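Local atomic coordinates of 70 KDA protein (Xanthomonas sp., PDB entry 4B2N), a protein that cleaves natural rubber as a processive dioxygenase, using two covalently bound c-type hemes. Residues L237-W242 against A320-D325; I255-A260 against N602-Y607; V521-G526 against W567-V572; S531-L536 against D642-L647. One frame throughout, in Å; residues are numbered along the deposited sequence. Where two conformers were deposited one is given.

Interaction 1. Residues L237-W242 against A320-D325; sequences LLPLPW and ANIFRD
Pro239 meets Ala320 and Ile322 through its CG, where two irregular loops come together. This atom rests 3.6 Å from the carbonyl O of Ala320 and 3.8 Å from CD1 of Ile322. Ile322 brings CD1 to the ring from chi1 -125°, far from a staggered position, and its delta carbon stays beside CG and CD of the proline as the two side chains cross obliquely. Trp600 and Tyr607, both of helix 599-607, back Pro239 and Ile322 respectively, so this part of the contact is closely packed; the same loop touches a heme c through Pro241.

The polar part is looser. No direct hydrogen bond joins the loops; instead a water donates to Pro239 O at 3.0 Å and, weakly, to Ala320 O at 2.7 Å, linking two carbonyls that cannot bond to each other. Farther out, on the more exposed side, Leu238 comes no closer than 5.0 Å to the other loop, and Phe323 stands farther off still.

Within 320-325, OD1 of Asn321 accepts from Phe323 N at 2.7 Å, in the carbonyl plane, while from outside the segment Phe107 O holds ND2 of the same amide. This is an Asx turn set within a type I beta turn, Asn321 to Arg324, connecting helix 312-319 to helix 326-331, which Asp325 N-caps.

Interaction 2. Residues I255-A260 against N602-Y607; sequences ISLLPA and NVAAQY
Leu257 and Ala604 form the closest contact between residues 255-260 and 602-607, with Leu257 CD1 only 3.4 Å from Ala604 CB, tighter than carbons usually pack. The two methyls of the leucine divide the partner helix between them. CD1 presses on CB of Ala604 and also approaches its CA at 4.0 Å, whereas CD2 reaches 4.2 Å from CG1 of Val603, the two side chains crossing at about a right angle. One turn further on, Ala260 CB faces Ala604 CB at 4.4 Å, so the small alanine is met by both Leu257 and Ala260.

Leu257 has its CG anti to the backbone N (chi1 175°), which directs the branch at the other helix, and Val603 likewise holds CG1 anti to its own N. The axes of the two short segments approach to 10.0 Å and run nearly parallel, at 6°. Behind this first shell, Leu261 packs on Val603 and Tyr607 and continues the apolar face. Pro259 lies at a kink in the first helix: it cannot donate a backbone bond, and Ala260 N instead bonds Leu257 O at 2.9 Å. The second helix is regular here, with Tyr607 N on Val603 O at 2.8 Å, and Gln606 OE1 accepts from Leu237 N of the loop 237-242.

No hydrogen bond crosses between the segments. The contact therefore rests on dispersion and the exclusion of water; the small methyl of Ala604 lets the helices come close, with the leucine pressed slightly too tightly against it.

Interaction 3. Residues V521-G526 against W567-V572; sequences VPNLWG and WKYTAV. With HEC (heme c), chain D.
Pro522 packs its ring against Tyr569, while its carbonyl is bonded to the backbone of Trp567. Around the pyrrolidine, CB comes first, 3.8 Å from CD2 of Tyr569. CG, the outermost atom, makes the closest approach, 3.5 Å to CD2 and 3.6 Å to CE2 of the same ring, meeting it obliquely along one side. CD then turns from the tyrosine to Pro534, whose own CD it touches at 3.7 Å. Trp537 of strand 536-538 lies against both Pro522 and Tyr569 and completes the apolar setting.

The tyrosine reaches this place because its CG sits between the backbone N and the carbonyl carbon (chi1 60°), which brings the CD2-CE2 side of the ring to Pro522. At the ring's edge, near CE2, lies the amide end of Asn523, the N-cap residue of helix 524-528, its plane steeply inclined to the ring.

Trp567 N donates to Pro522 O over 3.1 Å, bent to 139° at the hydrogen and tilted 28° out of the carbonyl plane. The indole of Trp567 is fixed separately: its NE1 bonds Ala513 O, Arg539 makes a cation-pi contact with it, and Tyr560 stacks on it edge-to-face. Just beyond Asn523, Leu524 places CG 3.8 Å from the methyl CMA of the second heme c.

Between these two segments, then, one bent hydrogen bond adds direction to a mainly apolar contact, without any charge pairing across it.

Interaction 4. Residues S531-L536 against D642-L647; sequences SDRPKL and DFTQSL. With HEC (heme c), chain D.
Arg533 and Asp642 both swing CG anti to the carbonyl carbon, with chi1 -52° and -68°, and this sends the long extended arginine and the short carboxylate toward one another. They stop short of a salt bridge. NH1 of Arg533 remains 4.2 Å from OD1 of Asp642, and although the guanidinium and carboxylate planes are only 23° apart, the oxygen lies well outside the guanidinium plane and no N-H is aimed at it. What passes between them is probably a long-range attraction of opposite charges.

The hydrogen bonds and salt bridge of both groups go to other partners. The guanidinium is gripped by carbonyls, NE by Gly526 O and NH1 by Gly640 O and Asn638 O, which fixes its rotation; OD2 of Asp642 forms a salt bridge with Arg427. NH2 of Arg533 also stands 4.4 Å from OG1 of Thr644, but that oxygen is bonded to Val527 O.

Residues 642-647 directly follow His641, an axial ligand of the second heme iron, whose other axial ligand is His394 of the CXXCH heme-binding motif, Cys390 to His394. The arginine thus bonds the backbone just before an axial histidine, consistent with steadying the ligand loop of a c-type heme. Past Asp642 the chain makes a 3-10 segment, 643-646, in which Gln645 N bonds Asp642 O at 3.0 Å.

At its start Phe643 lies against the porphyrin: CE1 lies 3.4 Å from C1C of heme c, and CZ is 3.6 Å from C3C. Leu647 adds a looser touch, with CD1 4.0 Å from the heme atom CBB.

Overall arrangement
All four contacts are largely buried, yet they form two separate pairs. The loops of interaction 1 pack on helix 599-607, which forms one half of interaction 2, centres about 10 Å apart: Gln606 and Tyr607 meet Leu237 and Ile322. Both are mainly apolar, although the loop pair has a bridging water and the helix pair none. Interactions 3 and 4, with centres about 11 Å apart on the other side of the chain's centre from interaction 1, both touch the second heme and are joined by Trp525 bonding Asp532. Interaction 3 adds one backbone bond to apolar packing, while interaction 4 sets opposite charges near each other without a salt bridge. Interactions 2 and 3 remain about 23 Å apart at their nearest atoms.

Interaction 1. Residues L237-W242 against A320-D325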
# COMPACT_ATOMS: atom_id res chain seq x y z
N LEU A 237 6.45 14.48 -19.25
CA LEU A 237 6.45 13.17 -18.53
C LEU A 237 5.27 13.04 -17.53
O LEU A 237 4.89 14.05 -16.91
CB LEU A 237 7.76 13.05 -17.74
CG LEU A 237 8.86 12.14 -18.27
CD1 LEU A 237 8.84 11.99 -19.80
CD2 LEU A 237 10.20 12.61 -17.74
N LEU A 238 4.71 11.83 -17.36
CA LEU A 238 3.55 11.64 -16.45
C LEU A 238 4.00 11.34 -15.06
O LEU A 238 5.01 10.67 -14.90
CB LEU A 238 2.73 10.49 -16.93
CG LEU A 238 2.16 10.76 -18.34
CD1 LEU A 238 1.36 9.56 -18.86
CD2 LEU A 238 1.35 12.04 -18.44
N PRO A 239 3.29 11.84 -14.04
CA PRO A 239 3.67 11.48 -12.67
C PRO A 239 3.13 10.01 -12.42
O PRO A 239 1.96 9.82 -12.17
CB PRO A 239 2.97 12.51 -11.81
CG PRO A 239 1.84 13.04 -12.69
CD PRO A 239 2.27 12.91 -14.13
N LEU A 240 3.97 9.00 -12.56
CA LEU A 240 3.47 7.63 -12.34
C LEU A 240 4.60 6.89 -11.66
O LEU A 240 5.74 7.32 -11.75
CB LEU A 240 2.97 6.97 -13.62
CG LEU A 240 4.02 6.40 -14.56
CD1 LEU A 240 3.58 6.03 -15.94
CD2 LEU A 240 4.96 7.52 -14.66
N PRO A 241 4.28 5.84 -10.92
CA PRO A 241 5.31 5.22 -10.09
C PRO A 241 6.23 4.33 -10.91
O PRO A 241 5.90 3.99 -12.06
CB PRO A 241 4.53 4.38 -9.07
CG PRO A 241 3.12 4.38 -9.50
CD PRO A 241 2.95 5.24 -10.75
N TRP A 242 7.42 4.01 -10.35
CA TRP A 242 8.38 3.12 -11.04
C TRP A 242 8.69 2.02 -10.08
O TRP A 242 8.17 2.03 -8.95
CB TRP A 242 9.61 3.97 -11.37
CG TRP A 242 10.58 3.33 -12.35
CD1 TRP A 242 11.73 2.63 -12.02
CD2 TRP A 242 10.54 3.37 -13.83
NE1 TRP A 242 12.38 2.21 -13.16
CE2 TRP A 242 11.71 2.62 -14.29
CE3 TRP A 242 9.68 3.92 -14.77
CZ2 TRP A 242 12.02 2.48 -15.65
CZ3 TRP A 242 9.98 3.77 -16.16
CH2 TRP A 242 11.12 3.07 -16.57
N ALA A 320 -3.02 13.45 -7.92
CA ALA A 320 -1.82 13.70 -8.74
C ALA A 320 -2.08 13.56 -10.21
O ALA A 320 -1.21 13.77 -10.98
CB ALA A 320 -0.64 12.81 -8.33
N ASN A 321 -3.31 13.37 -10.61
CA ASN A 321 -3.65 13.29 -12.02
C ASN A 321 -3.60 14.68 -12.67
O ASN A 321 -4.19 15.60 -12.18
CB ASN A 321 -5.08 12.73 -12.10
CG ASN A 321 -5.60 12.59 -13.51
OD1 ASN A 321 -5.37 13.41 -14.38
ND2 ASN A 321 -6.28 11.47 -13.76
N ILE A 322 -2.91 14.79 -13.81
CA ILE A 322 -2.54 16.07 -14.36
C ILE A 322 -3.67 16.69 -15.11
O ILE A 322 -3.66 17.90 -15.45
CB ILE A 322 -1.25 15.90 -15.23
CG1 ILE A 322 -0.23 16.85 -14.73
CG2 ILE A 322 -1.52 15.81 -16.74
CD1 ILE A 322 0.19 16.44 -13.33
N PHE A 323 -4.67 15.86 -15.39
CA PHE A 323 -5.80 16.36 -16.17
C PHE A 323 -6.89 17.04 -15.32
O PHE A 323 -7.75 17.69 -15.87
CB PHE A 323 -6.36 15.22 -17.01
CG PHE A 323 -5.38 14.66 -18.03
CD1 PHE A 323 -4.73 15.52 -18.94
CD2 PHE A 323 -5.15 13.28 -18.11
CE1 PHE A 323 -3.85 15.03 -19.90
CE2 PHE A 323 -4.28 12.76 -19.11
CZ PHE A 323 -3.62 13.64 -19.98
N ARG A 324 -6.88 16.89 -13.98
CA ARG A 324 -7.95 17.48 -13.15
C ARG A 324 -7.60 18.89 -12.82
O ARG A 324 -6.43 19.20 -12.82
CB ARG A 324 -8.04 16.75 -11.81
CG ARG A 324 -8.42 15.30 -11.96
CD ARG A 324 -9.14 14.79 -10.73
NE ARG A 324 -9.90 13.63 -11.21
CZ ARG A 324 -9.42 12.42 -11.32
NH1 ARG A 324 -8.15 12.12 -10.91
NH2 ARG A 324 -10.22 11.50 -11.84
N ASP A 325 -8.58 19.76 -12.52
CA ASP A 325 -8.27 21.06 -11.94
C ASP A 325 -8.34 20.99 -10.39
O ASP A 325 -8.65 19.93 -9.84
CB ASP A 325 -9.11 22.20 -12.56
CG ASP A 325 -10.56 22.14 -12.16
OD1 ASP A 325 -11.02 21.19 -11.45
OD2 ASP A 325 -11.27 23.08 -12.53
O HOH W 1 -0.42 11.16 -11.05

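Interaction 2. Residues I255-A260 against N602-Y607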
# COMPACT_ATOMS: atom_id res chain seq x y z
N ILE A 255 4.32 11.16 -2.30
CA ILE A 255 4.11 12.08 -1.21
C ILE A 255 5.18 13.18 -1.22
O ILE A 255 4.87 14.32 -0.97
CB ILE A 255 4.12 11.34 0.18
CG1 ILE A 255 3.00 10.32 0.24
CG2 ILE A 255 4.09 12.36 1.38
CD1 ILE A 255 1.60 10.91 0.14
N SER A 256 6.45 12.79 -1.42
CA SER A 256 7.58 13.72 -1.51
C SER A 256 7.45 14.57 -2.70
O SER A 256 7.91 15.70 -2.68
CB SER A 256 8.96 13.01 -1.66
OG SER A 256 9.17 12.14 -0.55
N LEU A 257 6.88 14.03 -3.77
CA LEU A 257 6.73 14.83 -5.02
C LEU A 257 5.63 15.90 -4.99
O LEU A 257 5.76 16.95 -5.63
CB LEU A 257 6.51 13.93 -6.27
CG LEU A 257 6.23 14.68 -7.58
CD1 LEU A 257 7.55 15.33 -7.99
CD2 LEU A 257 5.71 13.86 -8.76
N LEU A 258 4.47 15.56 -4.41
CA LEU A 258 3.32 16.46 -4.24
C LEU A 258 3.65 17.98 -4.11
O LEU A 258 3.13 18.80 -4.92
CB LEU A 258 2.42 15.95 -3.04
CG LEU A 258 1.71 14.60 -3.25
CD1 LEU A 258 0.96 14.24 -2.01
CD2 LEU A 258 0.75 14.67 -4.45
N PRO A 259 4.47 18.37 -3.13
CA PRO A 259 4.61 19.85 -3.01
C PRO A 259 5.40 20.52 -4.11
O PRO A 259 5.31 21.76 -4.22
CB PRO A 259 5.30 20.04 -1.66
CG PRO A 259 5.96 18.73 -1.37
CD PRO A 259 5.05 17.69 -1.95
N ALA A 260 6.12 19.73 -4.90
CA ALA A 260 6.81 20.27 -6.08
C ALA A 260 5.87 20.73 -7.16
O ALA A 260 6.16 21.68 -7.81
CB ALA A 260 7.75 19.22 -6.69
N ASN A 602 12.24 12.86 -12.20
CA ASN A 602 12.33 13.48 -13.50
C ASN A 602 11.12 14.28 -13.81
O ASN A 602 11.21 15.32 -14.47
CB ASN A 602 12.67 12.43 -14.59
CG ASN A 602 14.08 11.86 -14.34
OD1 ASN A 602 14.26 10.81 -13.72
ND2 ASN A 602 15.06 12.64 -14.70
N VAL A 603 9.96 13.83 -13.32
CA VAL A 603 8.72 14.66 -13.46
C VAL A 603 8.89 16.04 -12.78
O VAL A 603 8.57 17.09 -13.34
CB VAL A 603 7.50 13.86 -12.90
CG1 VAL A 603 6.26 14.77 -12.79
CG2 VAL A 603 7.19 12.71 -13.85
N ALA A 604 9.32 16.00 -11.54
CA ALA A 604 9.70 17.21 -10.79
C ALA A 604 10.70 18.09 -11.55
O ALA A 604 10.42 19.29 -11.72
CB ALA A 604 10.28 16.81 -9.44
N ALA A 605 11.80 17.49 -12.04
CA ALA A 605 12.84 18.24 -12.78
C ALA A 605 12.18 18.89 -13.95
O ALA A 605 12.31 20.10 -14.20
CB ALA A 605 13.92 17.28 -13.25
N GLN A 606 11.39 18.11 -14.67
CA GLN A 606 10.83 18.70 -15.89
C GLN A 606 9.82 19.81 -15.60
O GLN A 606 9.83 20.85 -16.28
CB GLN A 606 10.20 17.61 -16.81
CG GLN A 606 9.64 18.21 -18.10
CD GLN A 606 8.96 17.15 -18.95
OE1 GLN A 606 8.33 16.24 -18.41
NE2 GLN A 606 9.16 17.22 -20.28
N TYR A 607 8.90 19.60 -14.64
CA TYR A 607 7.99 20.69 -14.28
C TYR A 607 8.70 21.91 -13.68
O TYR A 607 8.13 22.97 -13.62
CB TYR A 607 6.93 20.23 -13.26
CG TYR A 607 5.76 19.59 -13.97
CD1 TYR A 607 5.78 18.23 -14.29
CD2 TYR A 607 4.68 20.34 -14.36
CE1 TYR A 607 4.71 17.62 -14.96
CE2 TYR A 607 3.61 19.75 -15.01
CZ TYR A 607 3.61 18.40 -15.30
OH TYR A 607 2.53 17.86 -16.01

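Interaction 3. Residues V521-G526 against W567-V572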
# COMPACT_ATOMS: atom_id res chain seq x y z
N VAL A 521 10.96 -10.89 2.44
CA VAL A 521 11.05 -12.22 3.02
C VAL A 521 9.94 -13.17 2.48
O VAL A 521 8.76 -12.91 2.65
CB VAL A 521 10.96 -12.14 4.52
CG1 VAL A 521 11.01 -13.58 5.10
CG2 VAL A 521 12.08 -11.23 4.97
N PRO A 522 10.33 -14.29 1.83
CA PRO A 522 9.29 -14.95 1.02
C PRO A 522 8.33 -15.79 1.82
O PRO A 522 7.29 -16.14 1.30
CB PRO A 522 10.10 -15.88 0.12
CG PRO A 522 11.34 -16.19 0.94
CD PRO A 522 11.67 -14.87 1.61
N ASN A 523 8.66 -16.14 3.07
CA ASN A 523 7.69 -16.93 3.84
C ASN A 523 7.68 -16.61 5.31
O ASN A 523 8.54 -15.90 5.83
CB ASN A 523 7.81 -18.47 3.57
CG ASN A 523 9.18 -19.05 3.92
OD1 ASN A 523 9.67 -20.07 3.30
ND2 ASN A 523 9.81 -18.45 4.89
N LEU A 524 6.66 -17.09 5.99
CA LEU A 524 6.49 -16.73 7.38
C LEU A 524 7.53 -17.36 8.26
O LEU A 524 8.05 -16.73 9.25
CB LEU A 524 5.08 -17.14 7.84
CG LEU A 524 4.50 -15.96 8.59
CD1 LEU A 524 3.06 -15.75 8.19
CD2 LEU A 524 4.67 -16.19 10.10
N TRP A 525 7.86 -18.62 7.94
CA TRP A 525 9.05 -19.27 8.55
C TRP A 525 10.25 -18.30 8.64
O TRP A 525 10.88 -18.18 9.67
CB TRP A 525 9.39 -20.52 7.74
CG TRP A 525 10.53 -21.27 8.34
CD1 TRP A 525 11.86 -21.27 7.93
CD2 TRP A 525 10.48 -22.14 9.52
NE1 TRP A 525 12.61 -22.08 8.76
CE2 TRP A 525 11.84 -22.62 9.73
CE3 TRP A 525 9.49 -22.53 10.39
CZ2 TRP A 525 12.16 -23.48 10.78
CZ3 TRP A 525 9.82 -23.41 11.45
CH2 TRP A 525 11.13 -23.87 11.64
N GLY A 526 10.53 -17.59 7.55
CA GLY A 526 11.67 -16.68 7.47
C GLY A 526 11.56 -15.48 8.41
O GLY A 526 12.54 -15.06 9.01
N TRP A 567 5.70 -17.93 -0.61
CA TRP A 567 6.07 -18.42 -1.96
C TRP A 567 7.07 -19.53 -1.84
O TRP A 567 7.97 -19.47 -1.02
CB TRP A 567 6.58 -17.28 -2.86
CG TRP A 567 5.42 -16.34 -3.05
CD1 TRP A 567 5.18 -15.11 -2.40
CD2 TRP A 567 4.25 -16.61 -3.87
NE1 TRP A 567 3.93 -14.63 -2.76
CE2 TRP A 567 3.34 -15.49 -3.67
CE3 TRP A 567 3.86 -17.68 -4.69
CZ2 TRP A 567 2.10 -15.42 -4.33
CZ3 TRP A 567 2.65 -17.59 -5.36
CH2 TRP A 567 1.76 -16.48 -5.16
N LYS A 568 6.91 -20.54 -2.66
CA LYS A 568 8.03 -21.44 -2.92
C LYS A 568 9.12 -20.57 -3.58
O LYS A 568 8.83 -19.61 -4.30
CB LYS A 568 7.59 -22.60 -3.83
CG LYS A 568 6.65 -23.55 -3.14
CD LYS A 568 6.29 -24.73 -4.01
CE LYS A 568 5.70 -25.87 -3.19
NZ LYS A 568 4.97 -26.69 -4.19
N TYR A 569 10.38 -20.86 -3.32
CA TYR A 569 11.38 -20.03 -4.00
C TYR A 569 12.58 -20.93 -4.21
O TYR A 569 12.71 -22.01 -3.57
CB TYR A 569 11.79 -18.81 -3.14
CG TYR A 569 12.38 -19.20 -1.81
CD1 TYR A 569 13.75 -19.47 -1.72
CD2 TYR A 569 11.59 -19.30 -0.66
CE1 TYR A 569 14.31 -19.86 -0.55
CE2 TYR A 569 12.15 -19.68 0.53
CZ TYR A 569 13.52 -19.95 0.56
OH TYR A 569 14.16 -20.29 1.67
N THR A 570 13.41 -20.46 -5.10
CA THR A 570 14.74 -20.99 -5.27
C THR A 570 15.67 -19.89 -4.84
O THR A 570 15.58 -18.72 -5.32
CB THR A 570 14.93 -21.40 -6.75
OG1 THR A 570 13.99 -22.46 -6.96
CG2 THR A 570 16.28 -21.95 -7.00
N ALA A 571 16.54 -20.20 -3.89
CA ALA A 571 17.63 -19.25 -3.57
C ALA A 571 18.58 -19.00 -4.78
O ALA A 571 18.76 -19.88 -5.66
CB ALA A 571 18.43 -19.68 -2.35
N VAL A 572 19.18 -17.81 -4.83
CA VAL A 572 20.08 -17.45 -5.89
C VAL A 572 21.19 -16.63 -5.24
O VAL A 572 20.96 -15.89 -4.23
CB VAL A 572 19.36 -16.55 -6.91
CG1 VAL A 572 20.32 -16.09 -7.98
CG2 VAL A 572 18.13 -17.25 -7.53
FE HEC D . 6.21 -8.98 13.89
CHA HEC D . 6.25 -7.70 10.68
CHB HEC D . 4.67 -11.99 12.75
CHC HEC D . 6.61 -10.47 16.93
CHD HEC D . 6.63 -5.85 15.17
NA HEC D . 5.49 -9.64 12.11
C1A HEC D . 5.74 -9.04 10.85
C2A HEC D . 5.27 -9.88 9.76
C3A HEC D . 4.80 -11.14 10.37
C4A HEC D . 5.02 -10.98 11.79
CMA HEC D . 4.20 -12.31 9.63
CAA HEC D . 5.16 -9.52 8.28
CBA HEC D . 3.80 -8.74 8.25
CGA HEC D . 3.59 -8.07 6.88
O1A HEC D . 4.56 -8.10 6.08
O2A HEC D . 2.49 -7.52 6.51
NB HEC D . 5.72 -10.93 14.67
C1B HEC D . 5.12 -12.00 14.14
C2B HEC D . 4.96 -13.16 15.02
C3B HEC D . 5.57 -12.69 16.27
C4B HEC D . 5.99 -11.34 15.94
CMB HEC D . 4.30 -14.48 14.67
CAB HEC D . 5.76 -13.45 17.57
CBB HEC D . 6.66 -14.51 17.48
NC HEC D . 6.41 -8.31 15.70
C1C HEC D . 6.74 -9.04 16.87
C2C HEC D . 7.15 -8.24 18.01
C3C HEC D . 7.15 -6.89 17.50
C4C HEC D . 6.78 -6.98 16.05
CMC HEC D . 7.51 -8.71 19.41
CAC HEC D . 7.52 -5.68 18.30
CBC HEC D . 8.66 -5.54 19.00
ND HEC D . 6.32 -7.16 13.11
C1D HEC D . 6.56 -6.00 13.71
C2D HEC D . 6.71 -4.81 12.88
C3D HEC D . 6.61 -5.35 11.54
C4D HEC D . 6.41 -6.78 11.79
CMD HEC D . 6.94 -3.39 13.30
CAD HEC D . 6.69 -4.59 10.24
CBD HEC D . 8.15 -4.74 9.78
CGD HEC D . 8.41 -4.07 8.46
O1D HEC D . 9.32 -3.24 8.31
O2D HEC D . 7.64 -4.37 7.57

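Interaction 4. Residues S531-L536 against D642-L647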
# COMPACT_ATOMS: atom_id res chain seq x y z
N SER A 531 17.69 -16.65 10.25
CA SER A 531 18.79 -17.36 9.61
C SER A 531 18.40 -18.06 8.30
O SER A 531 19.24 -18.28 7.45
CB SER A 531 19.42 -18.32 10.60
OG SER A 531 18.49 -19.37 10.86
N ASP A 532 17.10 -18.37 8.14
CA ASP A 532 16.54 -18.99 6.93
C ASP A 532 16.01 -18.05 5.88
O ASP A 532 15.36 -18.50 4.94
CB ASP A 532 15.45 -19.96 7.30
CG ASP A 532 16.03 -21.21 8.01
OD1 ASP A 532 17.26 -21.21 8.18
OD2 ASP A 532 15.30 -22.14 8.38
N ARG A 533 16.29 -16.75 5.99
CA ARG A 533 15.78 -15.85 4.94
C ARG A 533 16.79 -15.82 3.79
O ARG A 533 17.94 -15.53 4.00
CB ARG A 533 15.64 -14.43 5.51
CG ARG A 533 14.85 -14.34 6.81
CD ARG A 533 14.60 -12.88 7.19
NE ARG A 533 13.83 -12.78 8.45
CZ ARG A 533 13.95 -11.79 9.32
NH1 ARG A 533 14.77 -10.77 9.06
NH2 ARG A 533 13.29 -11.85 10.46
N PRO A 534 16.38 -16.06 2.55
CA PRO A 534 17.36 -15.99 1.48
C PRO A 534 17.58 -14.58 1.03
O PRO A 534 16.61 -13.82 0.90
CB PRO A 534 16.69 -16.79 0.36
CG PRO A 534 15.21 -16.42 0.56
CD PRO A 534 15.02 -16.40 2.06
N LYS A 535 18.81 -14.22 0.72
CA LYS A 535 19.07 -12.83 0.29
C LYS A 535 18.54 -12.55 -1.09
O LYS A 535 18.15 -11.44 -1.40
CB LYS A 535 20.56 -12.55 0.23
CG LYS A 535 21.16 -12.52 1.65
CD LYS A 535 20.86 -11.15 2.18
CE LYS A 535 21.65 -10.89 3.45
NZ LYS A 535 20.73 -10.01 4.20
N LEU A 536 18.65 -13.53 -1.95
CA LEU A 536 18.03 -13.41 -3.29
C LEU A 536 17.17 -14.62 -3.51
O LEU A 536 17.49 -15.75 -3.10
CB LEU A 536 19.04 -13.27 -4.37
CG LEU A 536 19.99 -12.06 -4.27
CD1 LEU A 536 21.03 -12.43 -3.24
CD2 LEU A 536 20.67 -11.83 -5.59
N ASP A 642 14.43 -9.51 14.18
CA ASP A 642 15.34 -10.60 14.53
C ASP A 642 15.12 -11.19 15.88
O ASP A 642 15.71 -12.25 16.19
CB ASP A 642 16.78 -10.09 14.52
CG ASP A 642 17.24 -9.74 13.16
OD1 ASP A 642 17.32 -10.68 12.34
OD2 ASP A 642 17.54 -8.55 12.90
N PHE A 643 14.30 -10.53 16.70
CA PHE A 643 13.94 -11.07 18.03
C PHE A 643 13.23 -12.42 17.94
O PHE A 643 13.14 -13.12 18.91
CB PHE A 643 13.07 -10.10 18.79
CG PHE A 643 12.11 -9.32 17.90
CD1 PHE A 643 10.95 -9.93 17.39
CD2 PHE A 643 12.39 -8.01 17.60
CE1 PHE A 643 10.08 -9.20 16.54
CE2 PHE A 643 11.55 -7.26 16.69
CZ PHE A 643 10.39 -7.85 16.22
N THR A 644 12.71 -12.78 16.77
CA THR A 644 12.19 -14.14 16.60
C THR A 644 13.25 -15.29 16.64
O THR A 644 12.90 -16.47 16.74
CB THR A 644 11.41 -14.22 15.32
OG1 THR A 644 12.25 -13.84 14.23
CG2 THR A 644 10.26 -13.23 15.38
N GLN A 645 14.51 -14.94 16.53
CA GLN A 645 15.61 -15.95 16.60
C GLN A 645 15.64 -16.74 17.90
O GLN A 645 16.20 -17.82 17.92
CB GLN A 645 16.95 -15.26 16.44
CG GLN A 645 17.36 -14.53 17.70
CD GLN A 645 18.33 -13.41 17.41
OE1 GLN A 645 18.97 -13.37 16.35
NE2 GLN A 645 18.43 -12.46 18.35
N SER A 646 15.07 -16.18 18.96
CA SER A 646 15.05 -16.80 20.30
C SER A 646 14.03 -17.94 20.34
O SER A 646 14.05 -18.75 21.28
CB SER A 646 14.71 -15.73 21.35
OG SER A 646 13.30 -15.36 21.33
N LEU A 647 13.12 -18.02 19.35
CA LEU A 647 12.12 -19.08 19.28
C LEU A 647 12.75 -20.44 19.04
O LEU A 647 13.87 -20.53 18.54
CB LEU A 647 11.10 -18.83 18.15
CG LEU A 647 10.29 -17.60 18.43
CD1 LEU A 647 9.64 -17.20 17.11
CD2 LEU A 647 9.21 -17.93 19.46
FE HEC D . 6.21 -8.98 13.89
CHA HEC D . 6.25 -7.70 10.68
CHB HEC D . 4.67 -11.99 12.75
CHC HEC D . 6.61 -10.47 16.93
CHD HEC D . 6.63 -5.85 15.17
NA HEC D . 5.49 -9.64 12.11
C1A HEC D . 5.74 -9.04 10.85
C2A HEC D . 5.27 -9.88 9.76
C3A HEC D . 4.80 -11.14 10.37
C4A HEC D . 5.02 -10.98 11.79
CMA HEC D . 4.20 -12.31 9.63
CAA HEC D . 5.16 -9.52 8.28
CBA HEC D . 3.80 -8.74 8.25
CGA HEC D . 3.59 -8.07 6.88
O1A HEC D . 4.56 -8.10 6.08
O2A HEC D . 2.49 -7.52 6.51
NB HEC D . 5.72 -10.93 14.67
C1B HEC D . 5.12 -12.00 14.14
C2B HEC D . 4.96 -13.16 15.02
C3B HEC D . 5.57 -12.69 16.27
C4B HEC D . 5.99 -11.34 15.94
CMB HEC D . 4.30 -14.48 14.67
CAB HEC D . 5.76 -13.45 17.57
CBB HEC D . 6.66 -14.51 17.48
NC HEC D . 6.41 -8.31 15.70
C1C HEC D . 6.74 -9.04 16.87
C2C HEC D . 7.15 -8.24 18.01
C3C HEC D . 7.15 -6.89 17.50
C4C HEC D . 6.78 -6.98 16.05
CMC HEC D . 7.51 -8.71 19.41
CAC HEC D . 7.52 -5.68 18.30
CBC HEC D . 8.66 -5.54 19.00
ND HEC D . 6.32 -7.16 13.11
C1D HEC D . 6.56 -6.00 13.71
C2D HEC D . 6.71 -4.81 12.88
C3D HEC D . 6.61 -5.35 11.54
C4D HEC D . 6.41 -6.78 11.79
CMD HEC D . 6.94 -3.39 13.30
CAD HEC D . 6.69 -4.59 10.24
CBD HEC D . 8.15 -4.74 9.78
CGD HEC D . 8.41 -4.07 8.46
O1D HEC D . 9.32 -3.24 8.31
O2D HEC D . 7.64 -4.37 7.57